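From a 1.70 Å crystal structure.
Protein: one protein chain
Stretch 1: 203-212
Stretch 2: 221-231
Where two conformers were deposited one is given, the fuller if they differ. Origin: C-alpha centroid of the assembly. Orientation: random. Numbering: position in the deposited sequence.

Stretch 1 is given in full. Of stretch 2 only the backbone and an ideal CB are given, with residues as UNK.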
# COMPACT_ATOMS: atom_id res chain seq x y z
N SER A 203 7.44 30.76 11.16
CA SER A 203 8.36 31.39 12.10
C SER A 203 9.61 30.54 12.37
O SER A 203 9.51 29.36 12.71
CB SER A 203 7.67 31.67 13.44
OG SER A 203 8.63 32.12 14.39
N ASP A 204 10.78 31.17 12.25
CA ASP A 204 12.05 30.51 12.61
C ASP A 204 12.18 30.24 14.10
O ASP A 204 13.00 29.43 14.49
CB ASP A 204 13.26 31.35 12.17
CG ASP A 204 13.44 31.39 10.66
OD1 ASP A 204 13.57 30.31 10.04
OD2 ASP A 204 13.47 32.51 10.09
N THR A 205 11.36 30.88 14.92
CA THR A 205 11.47 30.74 16.35
C THR A 205 10.36 29.87 16.96
O THR A 205 10.21 29.82 18.19
CB THR A 205 11.48 32.13 17.02
OG1 THR A 205 10.26 32.83 16.69
CG2 THR A 205 12.70 32.94 16.56
N ASN A 206 9.61 29.19 16.11
CA ASN A 206 8.55 28.28 16.54
C ASN A 206 8.84 26.85 16.07
O ASN A 206 9.57 26.62 15.09
CB ASN A 206 7.21 28.77 15.99
CG ASN A 206 6.70 30.03 16.68
OD1 ASN A 206 7.03 30.29 17.82
ND2 ASN A 206 5.84 30.77 16.00
N THR A 207 8.22 25.90 16.77
CA THR A 207 8.46 24.48 16.57
C THR A 207 8.05 24.05 15.18
O THR A 207 6.97 24.40 14.69
CB THR A 207 7.70 23.64 17.62
OG1 THR A 207 8.11 24.06 18.94
CG2 THR A 207 7.94 22.12 17.43
N GLY A 208 8.93 23.29 14.54
CA GLY A 208 8.63 22.69 13.26
C GLY A 208 8.47 21.18 13.28
O GLY A 208 7.86 20.61 12.36
N ILE A 209 9.02 20.53 14.30
CA ILE A 209 8.93 19.09 14.41
C ILE A 209 8.47 18.78 15.83
O ILE A 209 9.09 19.22 16.81
CB ILE A 209 10.24 18.36 14.09
CG1 ILE A 209 10.81 18.84 12.76
CG2 ILE A 209 10.00 16.85 14.09
CD1 ILE A 209 12.11 18.14 12.36
N TYR A 210 7.35 18.08 15.91
CA TYR A 210 6.73 17.69 17.16
C TYR A 210 6.84 16.18 17.32
O TYR A 210 7.03 15.46 16.33
CB TYR A 210 5.26 18.05 17.17
CG TYR A 210 4.96 19.52 17.29
CD1 TYR A 210 4.88 20.12 18.55
CD2 TYR A 210 4.76 20.31 16.16
CE1 TYR A 210 4.60 21.46 18.69
CE2 TYR A 210 4.46 21.67 16.30
CZ TYR A 210 4.37 22.23 17.57
OH TYR A 210 4.08 23.58 17.78
N LEU A 211 6.73 15.73 18.57
CA LEU A 211 6.71 14.30 18.89
C LEU A 211 5.51 13.98 19.76
O LEU A 211 5.20 14.73 20.70
CB LEU A 211 8.01 13.94 19.62
CG LEU A 211 8.26 12.48 20.00
CD1 LEU A 211 9.75 12.16 19.92
CD2 LEU A 211 7.73 12.19 21.39
N PHE A 212 4.82 12.87 19.46
CA PHE A 212 3.78 12.34 20.34
C PHE A 212 4.30 11.02 20.90
O PHE A 212 4.69 10.12 20.13
CB PHE A 212 2.45 12.13 19.61
CG PHE A 212 1.81 13.40 19.13
CD1 PHE A 212 2.20 13.98 17.91
CD2 PHE A 212 0.84 14.02 19.87
CE1 PHE A 212 1.63 15.17 17.48
CE2 PHE A 212 0.26 15.21 19.44
CZ PHE A 212 0.66 15.78 18.25
N UNK A 221 2.26 15.47 23.69
CA UNK A 221 3.05 16.13 22.62
C UNK A 221 4.28 16.80 23.20
O UNK A 221 4.21 17.44 24.26
CB UNK A 221 2.20 17.16 21.87
N UNK A 222 5.41 16.64 22.53
CA UNK A 222 6.66 17.34 22.86
C UNK A 222 7.11 18.13 21.63
O UNK A 222 6.83 17.75 20.50
CB UNK A 222 7.75 16.36 23.31
N UNK A 223 7.83 19.22 21.86
CA UNK A 223 8.43 20.00 20.78
C UNK A 223 9.90 19.60 20.65
O UNK A 223 10.65 19.68 21.62
CB UNK A 223 8.29 21.50 21.04
N UNK A 224 10.31 19.18 19.46
CA UNK A 224 11.66 18.71 19.26
C UNK A 224 12.57 19.84 18.84
O UNK A 224 13.60 20.06 19.46
CB UNK A 224 11.69 17.59 18.22
N UNK A 225 12.22 20.55 17.79
CA UNK A 225 13.06 21.64 17.31
C UNK A 225 12.29 22.64 16.48
O UNK A 225 11.24 22.34 15.90
CB UNK A 225 14.23 21.08 16.49
N UNK A 226 12.83 23.86 16.46
CA UNK A 226 12.29 24.92 15.63
C UNK A 226 12.70 24.73 14.19
O UNK A 226 13.82 24.30 13.88
CB UNK A 226 12.75 26.29 16.14
N UNK A 227 11.78 25.04 13.28
CA UNK A 227 12.09 24.97 11.86
C UNK A 227 10.93 25.66 11.17
O UNK A 227 9.78 25.32 11.40
CB UNK A 227 12.29 23.53 11.37
N UNK A 228 11.27 26.63 10.35
CA UNK A 228 10.32 27.33 9.54
C UNK A 228 10.14 26.66 8.19
O UNK A 228 11.12 26.28 7.52
CB UNK A 228 10.75 28.79 9.36
N UNK A 229 8.90 26.56 7.73
CA UNK A 229 8.60 25.97 6.43
C UNK A 229 9.05 24.54 6.23
O UNK A 229 9.44 24.16 5.10
CB UNK A 229 9.24 26.83 5.34
N UNK A 230 9.00 23.75 7.29
CA UNK A 230 9.39 22.34 7.21
C UNK A 230 8.38 21.51 6.45
O UNK A 230 7.15 21.70 6.62
CB UNK A 230 9.57 21.76 8.61
N UNK A 231 8.89 20.56 5.65
CA UNK A 231 8.06 19.81 4.69
C UNK A 231 7.99 18.29 4.85
O UNK A 231 7.04 17.66 4.37
CB UNK A 231 8.57 20.10 3.28

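The two segments run antiparallel, their axes 145° apart and 4.4 Å at closest approach, so most positions of the second can be read against a neighbour in the first.

Position 221 pairs with Phe212, and its ideal CB lies 3.7 Å from Phe212 CE2, on the side of the sheet that carries Tyr210 and Phe212. A long side chain with an aliphatic stem, or an aromatic one, would suit two rings. The residue is Arg221: its CG sits 3.8 Å from the centroid of the Phe212 ring, 24° off the normal, a CH-pi contact, and its guanidinium offers a face to Tyr210, with NE 3.4 Å from Tyr210 CD1.

Position 222 turns to the other side, beside Leu211. Its backbone is committed, N donating to Leu211 O (2.7 Å) and O accepting from Leu211 N (2.8 Å). Any aliphatic chain could lie along this neighbour; Leu222 does, CD1 reaching 3.9 Å from Leu211 CD2.

At 223 the ideal CB stands 3.3 Å from Thr207 OG1 and 4.4 Å from Tyr210 CE1. A hydroxyl or a small polar group would fit. Ser223 places OG 3.5 Å from Tyr210 CE1, and water 4 joins Ser223 OG (2.6 Å) to Thr207 OG1 (2.8 Å).

Position 224 interrupts the alternation. Phi/psi of -91/-54° leaves the extended region at a bulge, and CB points toward stretch 1, while N donates to Ile209 O (2.9 Å). With Ile209 and Leu211 within reach, a branched aliphatic such as leucine or isoleucine, or methionine, is expected. Leu224 uses both methyls: CD1 is 4.0 Å from Ile209 CG2, and CD2 is 3.9 Å from Leu211 CB.

At 225 the backbone O accepts two hydrogen bonds: Gly208 N donates to it at 2.8 Å, and Ile209 N donates to the same O at 3.3 Å. CB shares a side with Ile209 but lies 5.4 Å from Ile209 CB, leaving room for a modest apolar group: valine, cysteine or alanine. Cys225, with chi1 of 65°, brings SG to 3.8 Å from Ile209 CD1.

Position 226 points sideways, its CB 3.4 Å from Asn206 O and 3.6 Å from Asp204 O. Nearby carbonyl oxygens favour a side chain that can donate: asparagine, serine or threonine. Asn226 OD1 accepts from water 3 (2.7 Å), which also contacts Thr207 OG1 (2.8 Å).

Position 227 directs CB away overall, 4.2 Å from Gly208 CA, while N donates to Asn206 O (3.3 Å). A small residue is reasonable; Ala227 is found.

At 228 CB points toward stretch 1, 3.3 Å from Asp204 OD1. The carboxylate calls for lysine or arginine. Arg228, extended throughout, forms a salt bridge from NH1 to Asp204 OD2 (3.6 Å); water 1 joins them, weakly at NH1.

Position 229 has phi 59°, favouring glycine, and is Gly229. Position 230 points toward Gly208 O, its CB 4.3 Å away; a small apolar group suits, and Ala230 supplies it. Position 231 is out of reach and thus unconstrained here; Lys231 bonds elsewhere in the structure.

Stretch 2 221-231: RLSLCNARGAK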
# COMPACT_ATOMS: atom_id res chain seq x y z
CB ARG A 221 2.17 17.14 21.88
CG ARG A 221 2.74 17.59 20.54
CD ARG A 221 1.90 18.71 19.94
NE ARG A 221 2.14 19.99 20.60
CZ ARG A 221 1.52 21.13 20.31
NH1 ARG A 221 0.57 21.16 19.37
NH2 ARG A 221 1.84 22.25 20.97
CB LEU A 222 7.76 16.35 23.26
CG LEU A 222 7.50 15.37 24.41
CD1 LEU A 222 8.64 14.35 24.50
CD2 LEU A 222 7.30 16.06 25.76
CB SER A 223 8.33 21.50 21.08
OG SER A 223 6.97 21.89 21.22
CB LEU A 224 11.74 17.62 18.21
CG LEU A 224 10.99 16.33 18.55
CD1 LEU A 224 11.26 15.27 17.49
CD2 LEU A 224 11.37 15.85 19.94
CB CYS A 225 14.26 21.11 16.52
SG CYS A 225 13.80 20.27 15.00
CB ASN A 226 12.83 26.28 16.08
CG ASN A 226 12.40 26.65 17.47
OD1 ASN A 226 11.41 26.14 18.01
ND2 ASN A 226 13.16 27.57 18.08
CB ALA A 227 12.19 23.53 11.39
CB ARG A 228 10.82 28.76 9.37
CG ARG A 228 10.03 29.58 8.39
CD ARG A 228 10.54 31.00 8.41
NE ARG A 228 9.83 31.79 7.43
CZ ARG A 228 9.92 33.12 7.36
NH1 ARG A 228 10.71 33.79 8.20
NH2 ARG A 228 9.25 33.78 6.42
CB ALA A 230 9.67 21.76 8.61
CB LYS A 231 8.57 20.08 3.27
CG LYS A 231 8.52 21.54 2.84
CD LYS A 231 7.11 22.10 2.90
CE LYS A 231 7.00 23.47 2.25
NZ LYS A 231 5.56 23.83 2.10
O HOH W 1 10.93 33.75 11.26
O HOH W 2 9.80 27.08 20.12
O HOH W 3 10.93 23.70 19.09
O HOH W 4 6.75 24.43 21.36
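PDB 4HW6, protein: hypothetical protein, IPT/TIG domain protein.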